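Methanogen homoaconitase large subunit (Methanocaldococcus jannaschii, PDB 4KP2) forms the large subunit of a hydro-lyase that interconverts (R)-homocitrate and homoisocitrate through cis-homoaconitate, using an iron-sulfur cluster in 2-oxosuberate biosynthesis. Local coordinates at residues 141-146 with 224-229; 150-155 with 237-242; 315-320 with 398-403; 394-399 with 412-417. One frame throughout, in Å; residues are numbered along the deposited sequence.

Contact 1 (141-146 with 224-229); sequences TCTHGA and GRLTLC
Cys229 aims its CB at the turn 141-146 and lays its sulfur against the backbone there, with Cys229 SG 3.4 Å from Ala146 N. Its first torsion of -64° sets SG opposite the carbonyl carbon, and this carries the sulfur along the Gly145-Ala146 peptide. The neighbouring Cys229 CB rests instead against the carbonyl oxygens of Cys142 and Thr143. Ala146 answers from the loop: its methyl points toward the helix and comes down on a backbone carbonyl, Ala146 CB lying 3.3 Å from Arg225 O. Around the same methyl stand Leu226 CD1, at 3.7 Å from Ala146 CB, and the sulfur of Cys229, so a single small group is set among Arg225, Leu226 and Cys229 of the helix.

The contact joins a loop between strands 133-136 and 150-153, which includes a 3-10 segment at 141-143, to helix 222-230, two elements of the alpha-beta-alpha architecture of the aconitase family. Apolar and backbone packing makes up much of it. Thr143 and Leu226 cross at about a right angle, the methyl doing the touching: Thr143 CG2 is 3.4 Å from Leu226 O and 4.0 Å from Leu226 CG. With chi1 at -54° the methyl takes the helix side while OG1 turns back to bond His140 O. That threonine also lies close to Cys323, a predicted ligand of the [4Fe-4S] cluster. Of the Arg225 side chain it is CB that touches, 3.7 Å from Ala146 CB; beyond it the extended chain leads away to a salt bridge with Asp245.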
loop_
_atom_site.group_PDB
_atom_site.type_symbol
_atom_site.label_atom_id
_atom_site.label_comp_id
_atom_site.label_asym_id
_atom_site.label_seq_id
_atom_site.Cartn_x
_atom_site.Cartn_y
_atom_site.Cartn_z
ATOM N N THR A 141 -18.703 -4.903 14.200
ATOM C CA THR A 141 -19.204 -6.235 13.889
ATOM C C THR A 141 -20.697 -6.151 13.576
ATOM O O THR A 141 -21.278 -7.063 12.989
ATOM C CB THR A 141 -18.956 -7.209 15.059
ATOM O OG1 THR A 141 -17.600 -7.083 15.504
ATOM C CG2 THR A 141 -19.210 -8.650 14.637
ATOM N N CYS A 142 -21.304 -5.028 13.950
ATOM C CA CYS A 142 -22.723 -4.782 13.708
ATOM C C CYS A 142 -23.071 -4.746 12.219
ATOM O O CYS A 142 -24.245 -4.782 11.849
ATOM C CB CYS A 142 -23.151 -3.471 14.373
ATOM S SG CYS A 142 -22.154 -2.036 13.897
ATOM N N THR A 143 -22.045 -4.673 11.377
ATOM C CA THR A 143 -22.214 -4.654 9.927
ATOM C C THR A 143 -22.957 -5.892 9.430
ATOM O O THR A 143 -23.738 -5.822 8.480
ATOM C CB THR A 143 -20.844 -4.571 9.218
ATOM O OG1 THR A 143 -20.109 -3.450 9.722
ATOM C CG2 THR A 143 -21.016 -4.427 7.714
ATOM N N HIS A 144 -22.725 -7.020 10.096
ATOM C CA HIS A 144 -23.274 -8.303 9.667
ATOM C C HIS A 144 -24.734 -8.489 10.066
ATOM O O HIS A 144 -25.265 -9.598 10.009
ATOM C CB HIS A 144 -22.424 -9.444 10.224
ATOM C CG HIS A 144 -20.955 -9.254 10.010
ATOM N ND1 HIS A 144 -20.364 -9.369 8.770
ATOM C CD2 HIS A 144 -19.961 -8.949 10.875
ATOM C CE1 HIS A 144 -19.067 -9.145 8.882
ATOM N NE2 HIS A 144 -18.795 -8.889 10.148
ATOM N N GLY A 145 -25.378 -7.400 10.468
ATOM C CA GLY A 145 -26.797 -7.424 10.763
ATOM C C GLY A 145 -27.598 -7.253 9.488
ATOM O O GLY A 145 -28.826 -7.341 9.493
ATOM N N ALA A 146 -26.891 -7.009 8.389
ATOM C CA ALA A 146 -27.519 -6.845 7.086
ATOM C C ALA A 146 -27.938 -8.195 6.515
ATOM O O ALA A 146 -28.699 -8.264 5.550
ATOM C CB ALA A 146 -26.577 -6.135 6.133
ATOM N N GLY A 224 -25.714 -1.784 0.046
ATOM C CA GLY A 224 -26.355 -0.700 0.766
ATOM C C GLY A 224 -26.721 -1.092 2.183
ATOM O O GLY A 224 -26.598 -0.292 3.113
ATOM N N ARG A 225 -27.170 -2.331 2.351
ATOM C CA ARG A 225 -27.569 -2.831 3.662
ATOM C C ARG A 225 -26.367 -2.996 4.586
ATOM O O ARG A 225 -26.479 -2.827 5.801
ATOM C CB ARG A 225 -28.326 -4.152 3.523
ATOM C CG ARG A 225 -29.626 -4.027 2.751
ATOM C CD ARG A 225 -30.362 -5.351 2.681
ATOM N NE ARG A 225 -31.615 -5.227 1.944
ATOM C CZ ARG A 225 -32.466 -6.228 1.747
ATOM N NH1 ARG A 225 -32.199 -7.432 2.234
ATOM N NH2 ARG A 225 -33.583 -6.024 1.064
ATOM N N LEU A 226 -25.221 -3.329 4.002
ATOM C CA LEU A 226 -23.979 -3.435 4.759
ATOM C C LEU A 226 -23.573 -2.078 5.320
ATOM O O LEU A 226 -23.051 -1.984 6.430
ATOM C CB LEU A 226 -22.858 -3.990 3.880
ATOM C CG LEU A 226 -22.477 -5.458 4.081
ATOM C CD1 LEU A 226 -23.676 -6.369 3.879
ATOM C CD2 LEU A 226 -21.342 -5.844 3.145
ATOM N N THR A 227 -23.816 -1.029 4.542
ATOM C CA THR A 227 -23.463 0.327 4.944
ATOM C C THR A 227 -24.328 0.813 6.104
ATOM O O THR A 227 -23.829 1.424 7.050
ATOM C CB THR A 227 -23.601 1.310 3.766
ATOM O OG1 THR A 227 -22.761 0.885 2.686
ATOM C CG2 THR A 227 -23.201 2.715 4.190
ATOM N N LEU A 228 -25.624 0.532 6.025
ATOM C CA LEU A 228 -26.569 0.964 7.050
ATOM C C LEU A 228 -26.296 0.311 8.402
ATOM O O LEU A 228 -26.384 0.962 9.443
ATOM C CB LEU A 228 -28.007 0.682 6.611
ATOM C CG LEU A 228 -28.793 1.866 6.043
ATOM C CD1 LEU A 228 -28.038 2.522 4.898
ATOM C CD2 LEU A 228 -30.177 1.423 5.593
ATOM N N CYS A 229 -25.963 -0.974 8.380
ATOM C CA CYS A 229 -25.702 -1.712 9.610
ATOM C C CYS A 229 -24.304 -1.436 10.153
ATOM O O CYS A 229 -24.027 -1.683 11.325
ATOM C CB CYS A 229 -25.892 -3.213 9.388
ATOM S SG CYS A 229 -27.580 -3.691 8.956
#

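Contact 2 (150-155 with 237-242); sequences FATGFG and GKTGVI
Lys238 and Thr239 meet Thr152 and its neighbours where strands of two different sheets pass each other. Strand 150-153 is the outermost strand, within this chain, of a parallel five-stranded sheet. Strand 239-242 belongs to a separate mixed sheet, and the two run nearly antiparallel at 160° with their axes 6.6 Å apart, without backbone pairing between them. Along the second segment, Lys238 comes first. Its carbonyl faces a methyl, Lys238 O lying 3.4 Å from Thr152 CG2, and its bent side chain brings Lys238 CG to 3.9 Å from the same Thr152 CG2.

Thr239 follows and makes the largest share of any residue, crossing Thr152 at about a right angle so that Thr239 CB also packs on that methyl. Its hydroxyl supplies the one hydrogen bond across the contact, Thr239 OG1 to Ala151 O at 2.6 Å. The donor stands 30° out of the carbonyl plane. A first torsion of -175°, with OG1 opposite the backbone N, sends the hydroxyl to Ala151 and the methyl toward the phenylalanine. Phe150, whose ring also packs on helix 24-33, meets this methyl obliquely, Phe150 CE1 being 3.7 Å from Thr239 CG2.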
loop_
_atom_site.group_PDB
_atom_site.type_symbol
_atom_site.label_atom_id
_atom_site.label_comp_id
_atom_site.label_asym_id
_atom_site.label_seq_id
_atom_site.Cartn_x
_atom_site.Cartn_y
_atom_site.Cartn_z
ATOM N N PHE A 150 -27.955 -11.382 14.413
ATOM C CA PHE A 150 -27.575 -10.548 15.544
ATOM C C PHE A 150 -26.058 -10.543 15.697
ATOM O O PHE A 150 -25.460 -11.544 16.093
ATOM C CB PHE A 150 -28.240 -11.048 16.826
ATOM C CG PHE A 150 -28.051 -10.135 18.001
ATOM C CD1 PHE A 150 -28.943 -9.106 18.249
ATOM C CD2 PHE A 150 -26.978 -10.304 18.859
ATOM C CE1 PHE A 150 -28.767 -8.263 19.332
ATOM C CE2 PHE A 150 -26.796 -9.464 19.940
ATOM C CZ PHE A 150 -27.693 -8.444 20.177
ATOM N N ALA A 151 -25.441 -9.411 15.381
ATOM C CA ALA A 151 -23.988 -9.305 15.414
ATOM C C ALA A 151 -23.516 -8.098 16.217
ATOM O O ALA A 151 -23.908 -6.965 15.939
ATOM C CB ALA A 151 -23.431 -9.251 14.001
ATOM N N THR A 152 -22.674 -8.350 17.215
ATOM C CA THR A 152 -22.137 -7.289 18.058
ATOM C C THR A 152 -20.628 -7.426 18.229
ATOM O O THR A 152 -20.052 -8.472 17.930
ATOM C CB THR A 152 -22.793 -7.281 19.452
ATOM O OG1 THR A 152 -22.696 -8.587 20.034
ATOM C CG2 THR A 152 -24.259 -6.884 19.352
ATOM N N GLY A 153 -19.993 -6.363 18.713
ATOM C CA GLY A 153 -18.558 -6.360 18.920
ATOM C C GLY A 153 -18.170 -6.535 20.375
ATOM O O GLY A 153 -18.803 -5.979 21.271
ATOM N N PHE A 154 -17.118 -7.313 20.608
ATOM C CA PHE A 154 -16.649 -7.578 21.961
ATOM C C PHE A 154 -15.194 -7.164 22.134
ATOM O O PHE A 154 -14.462 -7.010 21.156
ATOM C CB PHE A 154 -16.805 -9.061 22.296
ATOM C CG PHE A 154 -18.230 -9.533 22.310
ATOM C CD1 PHE A 154 -18.966 -9.506 23.480
ATOM C CD2 PHE A 154 -18.835 -10.001 21.154
ATOM C CE1 PHE A 154 -20.280 -9.937 23.500
ATOM C CE2 PHE A 154 -20.147 -10.434 21.168
ATOM C CZ PHE A 154 -20.871 -10.401 22.343
ATOM N N GLY A 155 -14.779 -6.993 23.385
ATOM C CA GLY A 155 -13.405 -6.644 23.690
ATOM C C GLY A 155 -12.507 -7.863 23.702
ATOM O O GLY A 155 -12.955 -8.979 23.446
ATOM N N GLY A 237 -25.547 2.615 18.952
ATOM C CA GLY A 237 -26.280 1.369 18.838
ATOM C C GLY A 237 -25.457 0.135 19.153
ATOM O O GLY A 237 -24.285 0.048 18.787
ATOM N N LYS A 238 -26.078 -0.817 19.840
ATOM C CA LYS A 238 -25.422 -2.075 20.164
ATOM C C LYS A 238 -25.217 -2.878 18.888
ATOM O O LYS A 238 -24.203 -3.555 18.723
ATOM C CB LYS A 238 -26.261 -2.870 21.163
ATOM C CG LYS A 238 -25.556 -4.088 21.736
ATOM C CD LYS A 238 -24.320 -3.682 22.521
ATOM C CE LYS A 238 -23.631 -4.892 23.133
ATOM N NZ LYS A 238 -22.425 -4.507 23.917
ATOM N N THR A 239 -26.192 -2.793 17.989
ATOM C CA THR A 239 -26.115 -3.457 16.695
ATOM C C THR A 239 -27.154 -2.888 15.736
ATOM O O THR A 239 -28.125 -2.255 16.156
ATOM C CB THR A 239 -26.334 -4.979 16.812
ATOM O OG1 THR A 239 -26.127 -5.595 15.535
ATOM C CG2 THR A 239 -27.746 -5.285 17.295
ATOM N N GLY A 240 -26.939 -3.112 14.445
ATOM C CA GLY A 240 -27.898 -2.718 13.430
ATOM C C GLY A 240 -28.284 -3.927 12.604
ATOM O O GLY A 240 -27.420 -4.592 12.035
ATOM N N VAL A 241 -29.579 -4.218 12.538
ATOM C CA VAL A 241 -30.045 -5.420 11.854
ATOM C C VAL A 241 -31.090 -5.116 10.777
ATOM O O VAL A 241 -31.950 -4.249 10.950
ATOM C CB VAL A 241 -30.586 -6.467 12.863
ATOM C CG1 VAL A 241 -31.849 -5.963 13.549
ATOM C CG2 VAL A 241 -30.832 -7.804 12.178
ATOM N N ILE A 242 -30.992 -5.826 9.657
ATOM C CA ILE A 242 -31.940 -5.685 8.559
ATOM C C ILE A 242 -32.560 -7.036 8.215
ATOM O O ILE A 242 -31.855 -8.039 8.098
ATOM C CB ILE A 242 -31.264 -5.091 7.305
ATOM C CG1 ILE A 242 -30.856 -3.640 7.563
ATOM C CG2 ILE A 242 -32.190 -5.164 6.102
ATOM C CD1 ILE A 242 -30.245 -2.956 6.368
#

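Contact 3 (315-320 with 398-403); sequences INQVFI and EICLST
Asn316 and Ile399 are joined by two hydrogen bonds, one in each direction, at the head of this parallel pair: Asn316 N donates to Ile399 O at 2.8 Å, and Ile399 N donates to Asn316 OD1 at 2.9 Å. The second bond is nearly straight, 165° at the hydrogen, and makes a side-chain amide stand in for a backbone acceptor. Ile399 O takes a further, weak bond from Gln317 N. A leucine in place of Asn316 has no amide oxygen and would probably leave Ile399 N without its acceptor, setting the start of strand 399-402 less firmly against its neighbour. This end is the partly exposed one, and here Ile315 CG2 meets Ile399 CG2 at 3.8 Å with the two side chains at about a right angle.

Inward the packing closes up. Leu401 N bonds Gln317 O at 2.8 Å, and Phe319 N bonds Leu401 O at 2.9 Å. On one face Val318 and Leu401 lie side by side, pointing the same way. On the other face Ser402 OG, itself bonded to Thr404, approaches the edge of the Phe319 ring in its plane, 3.3 Å from Phe319 CD2. Gln317 NE2 gives only a weak bond to Cys400 SG, its main partner being Gly392 O.

The far end is looser, though buried: the bond from Thr403 N to Phe319 O is weak, 3.2 Å long and bent. Strands 317-320 and 399-402 form the first-and-fourth pair at the middle of a 3-2-1-4-5 parallel sheet, the Rossmann-like order of an alpha-beta-alpha sandwich.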
loop_
_atom_site.group_PDB
_atom_site.type_symbol
_atom_site.label_atom_id
_atom_site.label_comp_id
_atom_site.label_asym_id
_atom_site.label_seq_id
_atom_site.Cartn_x
_atom_site.Cartn_y
_atom_site.Cartn_z
ATOM N N ILE A 315 -9.880 20.513 0.826
ATOM C CA ILE A 315 -9.398 19.226 1.314
ATOM C C ILE A 315 -7.974 18.957 0.839
ATOM O O ILE A 315 -7.575 19.394 -0.240
ATOM C CB ILE A 315 -10.331 18.067 0.898
ATOM C CG1 ILE A 315 -10.747 18.201 -0.569
ATOM C CG2 ILE A 315 -11.564 18.035 1.782
ATOM C CD1 ILE A 315 -9.851 17.462 -1.538
ATOM N N ASN A 316 -7.209 18.235 1.652
ATOM C CA ASN A 316 -5.818 17.945 1.330
ATOM C C ASN A 316 -5.583 16.467 1.041
ATOM O O ASN A 316 -4.543 16.091 0.500
ATOM C CB ASN A 316 -4.903 18.408 2.463
ATOM C CG ASN A 316 -5.181 19.835 2.891
ATOM O OD1 ASN A 316 -5.519 20.093 4.047
ATOM N ND2 ASN A 316 -5.043 20.772 1.959
ATOM N N GLN A 317 -6.552 15.634 1.403
ATOM C CA GLN A 317 -6.448 14.196 1.181
ATOM C C GLN A 317 -7.833 13.573 1.048
ATOM O O GLN A 317 -8.789 14.025 1.672
ATOM C CB GLN A 317 -5.674 13.533 2.326
ATOM C CG GLN A 317 -5.384 12.054 2.116
ATOM C CD GLN A 317 -4.611 11.437 3.263
ATOM O OE1 GLN A 317 -3.385 11.353 3.226
ATOM N NE2 GLN A 317 -5.328 10.996 4.290
ATOM N N VAL A 318 -7.941 12.542 0.218
ATOM C CA VAL A 318 -9.202 11.831 0.049
ATOM C C VAL A 318 -8.981 10.328 0.115
ATOM O O VAL A 318 -8.170 9.780 -0.630
ATOM C CB VAL A 318 -9.882 12.176 -1.290
ATOM C CG1 VAL A 318 -11.123 11.321 -1.489
ATOM C CG2 VAL A 318 -10.236 13.655 -1.347
ATOM N N PHE A 319 -9.698 9.664 1.013
ATOM C CA PHE A 319 -9.611 8.215 1.121
ATOM C C PHE A 319 -10.904 7.536 0.686
ATOM O O PHE A 319 -11.996 7.939 1.084
ATOM C CB PHE A 319 -9.252 7.790 2.544
ATOM C CG PHE A 319 -9.357 6.311 2.772
ATOM C CD1 PHE A 319 -8.535 5.433 2.087
ATOM C CD2 PHE A 319 -10.280 5.797 3.669
ATOM C CE1 PHE A 319 -8.630 4.071 2.288
ATOM C CE2 PHE A 319 -10.378 4.435 3.878
ATOM C CZ PHE A 319 -9.552 3.572 3.189
ATOM N N ILE A 320 -10.766 6.501 -0.136
ATOM C CA ILE A 320 -11.913 5.747 -0.619
ATOM C C ILE A 320 -11.680 4.250 -0.470
ATOM O O ILE A 320 -10.814 3.680 -1.136
ATOM C CB ILE A 320 -12.202 6.043 -2.103
ATOM C CG1 ILE A 320 -12.530 7.523 -2.305
ATOM C CG2 ILE A 320 -13.342 5.172 -2.607
ATOM C CD1 ILE A 320 -12.809 7.890 -3.747
ATOM N N GLU A 398 -4.248 19.594 8.397
ATOM C CA GLU A 398 -4.540 18.885 7.159
ATOM C C GLU A 398 -5.937 18.272 7.194
ATOM O O GLU A 398 -6.342 17.679 8.195
ATOM C CB GLU A 398 -3.481 17.811 6.904
ATOM C CG GLU A 398 -3.542 17.191 5.523
ATOM C CD GLU A 398 -2.249 16.501 5.143
ATOM O OE1 GLU A 398 -1.337 16.434 5.993
ATOM O OE2 GLU A 398 -2.142 16.033 3.990
ATOM N N ILE A 399 -6.670 18.418 6.093
ATOM C CA ILE A 399 -8.051 17.955 6.019
ATOM C C ILE A 399 -8.200 16.745 5.099
ATOM O O ILE A 399 -7.656 16.722 3.995
ATOM C CB ILE A 399 -8.987 19.083 5.534
ATOM C CG1 ILE A 399 -8.960 20.256 6.514
ATOM C CG2 ILE A 399 -10.408 18.574 5.364
ATOM C CD1 ILE A 399 -9.917 21.370 6.158
ATOM N N CYS A 400 -8.939 15.742 5.562
ATOM C CA CYS A 400 -9.176 14.538 4.775
ATOM C C CYS A 400 -10.662 14.240 4.594
ATOM O O CYS A 400 -11.437 14.287 5.546
ATOM C CB CYS A 400 -8.485 13.332 5.414
ATOM S SG CYS A 400 -8.886 11.749 4.640
ATOM N N LEU A 401 -11.047 13.934 3.359
ATOM C CA LEU A 401 -12.404 13.492 3.065
ATOM C C LEU A 401 -12.406 11.981 2.883
ATOM O O LEU A 401 -11.839 11.464 1.921
ATOM C CB LEU A 401 -12.936 14.172 1.804
ATOM C CG LEU A 401 -14.340 13.746 1.372
ATOM C CD1 LEU A 401 -15.362 14.107 2.435
ATOM C CD2 LEU A 401 -14.710 14.372 0.042
ATOM N N SER A 402 -13.045 11.275 3.809
ATOM C CA SER A 402 -12.993 9.817 3.815
ATOM C C SER A 402 -14.361 9.164 3.642
ATOM O O SER A 402 -15.396 9.783 3.886
ATOM C CB SER A 402 -12.342 9.317 5.105
ATOM O OG SER A 402 -12.305 7.903 5.137
ATOM N N THR A 403 -14.350 7.906 3.215
ATOM C CA THR A 403 -15.569 7.119 3.093
ATOM C C THR A 403 -15.706 6.189 4.292
ATOM O O THR A 403 -16.523 5.270 4.287
ATOM C CB THR A 403 -15.583 6.282 1.803
ATOM O OG1 THR A 403 -14.476 5.374 1.809
ATOM C CG2 THR A 403 -15.490 7.183 0.582
#

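Contact 4 (394-399 with 412-417); sequences LAEGEI and MGHINS
Glu396 and His414 stack where two beta turns face each other, a type II turn from Ala395 to Glu398 and a type I turn from His414 to Ser417, at one end of the parallel sheet holding strands 399-402 and 418-421. Glu396 CB stands over the middle of the imidazole in a CH-pi contact, 3.5 Å from the centroid of the His414 ring. Farther out the carboxylate of Glu396 lies nearly parallel to the ring, the planes 14° apart. Asn416 runs alongside and holds that carboxylate, Asn416 ND2 donating to Glu396 OE2 at 3.1 Å from above its plane. Backbone bonds close the interface: Leu394 N to Met412 O at 2.7 Å, and Gly397 N to Asn416 O at 3.2 Å.

What positions the ring is its own turn. Asn416 N donates in the ring plane to His414 ND1 at 3.0 Å, which fixes the imidazole's rotation. Val90 of the second subunit packs on the histidine too. With an alanine in place of His414, Asn416 N would probably lose its ring acceptor and Glu396 the face it lies on. In the opposing turn the extended Glu398 side chain accepts a bond from Ala395 N, 3.0 Å from Glu398 OE1.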
loop_
_atom_site.group_PDB
_atom_site.type_symbol
_atom_site.label_atom_id
_atom_site.label_comp_id
_atom_site.label_asym_id
_atom_site.label_seq_id
_atom_site.Cartn_x
_atom_site.Cartn_y
_atom_site.Cartn_z
ATOM N N LEU A 394 -2.470 12.026 8.667
ATOM C CA LEU A 394 -2.630 13.457 8.440
ATOM C C LEU A 394 -1.672 14.281 9.290
ATOM O O LEU A 394 -1.271 13.863 10.375
ATOM C CB LEU A 394 -4.063 13.886 8.750
ATOM C CG LEU A 394 -5.178 13.242 7.930
ATOM C CD1 LEU A 394 -6.524 13.755 8.407
ATOM C CD2 LEU A 394 -4.979 13.535 6.456
ATOM N N ALA A 395 -1.315 15.459 8.790
ATOM C CA ALA A 395 -0.477 16.386 9.536
ATOM C C ALA A 395 -1.344 17.454 10.188
ATOM O O ALA A 395 -2.571 17.422 10.081
ATOM C CB ALA A 395 0.554 17.024 8.623
ATOM N N GLU A 396 -0.703 18.404 10.860
ATOM C CA GLU A 396 -1.424 19.461 11.557
ATOM C C GLU A 396 -2.080 20.435 10.585
ATOM O O GLU A 396 -1.412 21.026 9.736
ATOM C CB GLU A 396 -0.490 20.215 12.505
ATOM C CG GLU A 396 -1.193 21.266 13.343
ATOM C CD GLU A 396 -0.276 21.909 14.361
ATOM O OE1 GLU A 396 0.942 21.637 14.322
ATOM O OE2 GLU A 396 -0.777 22.685 15.202
ATOM N N GLY A 397 -3.393 20.596 10.716
ATOM C CA GLY A 397 -4.142 21.506 9.870
ATOM C C GLY A 397 -4.533 20.883 8.546
ATOM O O GLY A 397 -5.084 21.551 7.672
ATOM N N GLU A 398 -4.248 19.594 8.397
ATOM C CA GLU A 398 -4.540 18.885 7.159
ATOM C C GLU A 398 -5.937 18.272 7.194
ATOM O O GLU A 398 -6.342 17.679 8.195
ATOM C CB GLU A 398 -3.481 17.811 6.904
ATOM C CG GLU A 398 -3.542 17.191 5.523
ATOM C CD GLU A 398 -2.249 16.501 5.143
ATOM O OE1 GLU A 398 -1.337 16.434 5.993
ATOM O OE2 GLU A 398 -2.142 16.033 3.990
ATOM N N ILE A 399 -6.670 18.418 6.093
ATOM C CA ILE A 399 -8.051 17.955 6.019
ATOM C C ILE A 399 -8.200 16.745 5.099
ATOM O O ILE A 399 -7.656 16.722 3.995
ATOM C CB ILE A 399 -8.987 19.083 5.534
ATOM C CG1 ILE A 399 -8.960 20.256 6.514
ATOM C CG2 ILE A 399 -10.408 18.574 5.364
ATOM C CD1 ILE A 399 -9.917 21.370 6.158
ATOM N N MET A 412 -6.968 10.328 12.280
ATOM C CA MET A 412 -6.048 9.945 11.214
ATOM C C MET A 412 -4.658 10.551 11.378
ATOM O O MET A 412 -3.898 10.635 10.414
ATOM C CB MET A 412 -6.618 10.317 9.844
ATOM C CG MET A 412 -7.751 9.427 9.379
ATOM S SD MET A 412 -8.242 9.781 7.681
ATOM C CE MET A 412 -9.523 8.556 7.442
ATOM N N GLY A 413 -4.326 10.975 12.592
ATOM C CA GLY A 413 -3.000 11.498 12.858
ATOM C C GLY A 413 -2.951 12.609 13.886
ATOM O O GLY A 413 -3.280 12.403 15.055
ATOM N N HIS A 414 -2.530 13.791 13.445
ATOM C CA HIS A 414 -2.355 14.934 14.331
ATOM C C HIS A 414 -3.670 15.324 14.992
ATOM O O HIS A 414 -4.734 15.220 14.383
ATOM C CB HIS A 414 -1.786 16.121 13.552
ATOM C CG HIS A 414 -1.074 17.122 14.408
ATOM N ND1 HIS A 414 -1.739 18.036 15.197
ATOM C CD2 HIS A 414 0.246 17.358 14.591
ATOM C CE1 HIS A 414 -0.859 18.788 15.833
ATOM N NE2 HIS A 414 0.353 18.397 15.482
ATOM N N ILE A 415 -3.588 15.773 16.240
ATOM C CA ILE A 415 -4.775 16.128 17.012
ATOM C C ILE A 415 -5.477 17.361 16.439
ATOM O O ILE A 415 -6.658 17.593 16.697
ATOM C CB ILE A 415 -4.427 16.354 18.502
ATOM C CG1 ILE A 415 -5.688 16.315 19.369
ATOM C CG2 ILE A 415 -3.659 17.656 18.689
ATOM C CD1 ILE A 415 -6.434 15.005 19.295
ATOM N N ASN A 416 -4.749 18.143 15.649
ATOM C CA ASN A 416 -5.309 19.341 15.037
ATOM C C ASN A 416 -5.644 19.133 13.565
ATOM O O ASN A 416 -5.744 20.093 12.800
ATOM C CB ASN A 416 -4.359 20.527 15.207
ATOM C CG ASN A 416 -4.103 20.863 16.663
ATOM O OD1 ASN A 416 -4.973 20.684 17.515
ATOM N ND2 ASN A 416 -2.905 21.354 16.955
ATOM N N SER A 417 -5.813 17.874 13.175
ATOM C CA SER A 417 -6.195 17.538 11.809
ATOM C C SER A 417 -7.712 17.417 11.700
ATOM O O SER A 417 -8.409 17.332 12.711
ATOM C CB SER A 417 -5.525 16.238 11.366
ATOM O OG SER A 417 -5.832 15.175 12.251
#

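In the fold
The four contacts fall into two pairs. Contacts 1 and 2, with centres 9 Å apart, touch through a probable hydrogen bond from Ile242 N to Gly145 O, 2.6 Å long, and their segments alternate along the chain. Contacts 3 and 4, 11 Å apart between centres, share Glu398 and Ile399, and Met412 SD packs 3.7 Å from Cys400 SG. Between the pairs contacts 1 and 3 come nearest, at about 7 Å between closest atoms. Contacts 1, 3 and 4 lie near the cysteines predicted to bind the [4Fe-4S] cluster: the side chain of Thr143 is about 4 Å from that of Cys323, while those of Phe319 and Met412 are about 5 and 6 Å from Cys386. Contact 2 is farther off, the Ala151 side chain about 11 Å from Cys323.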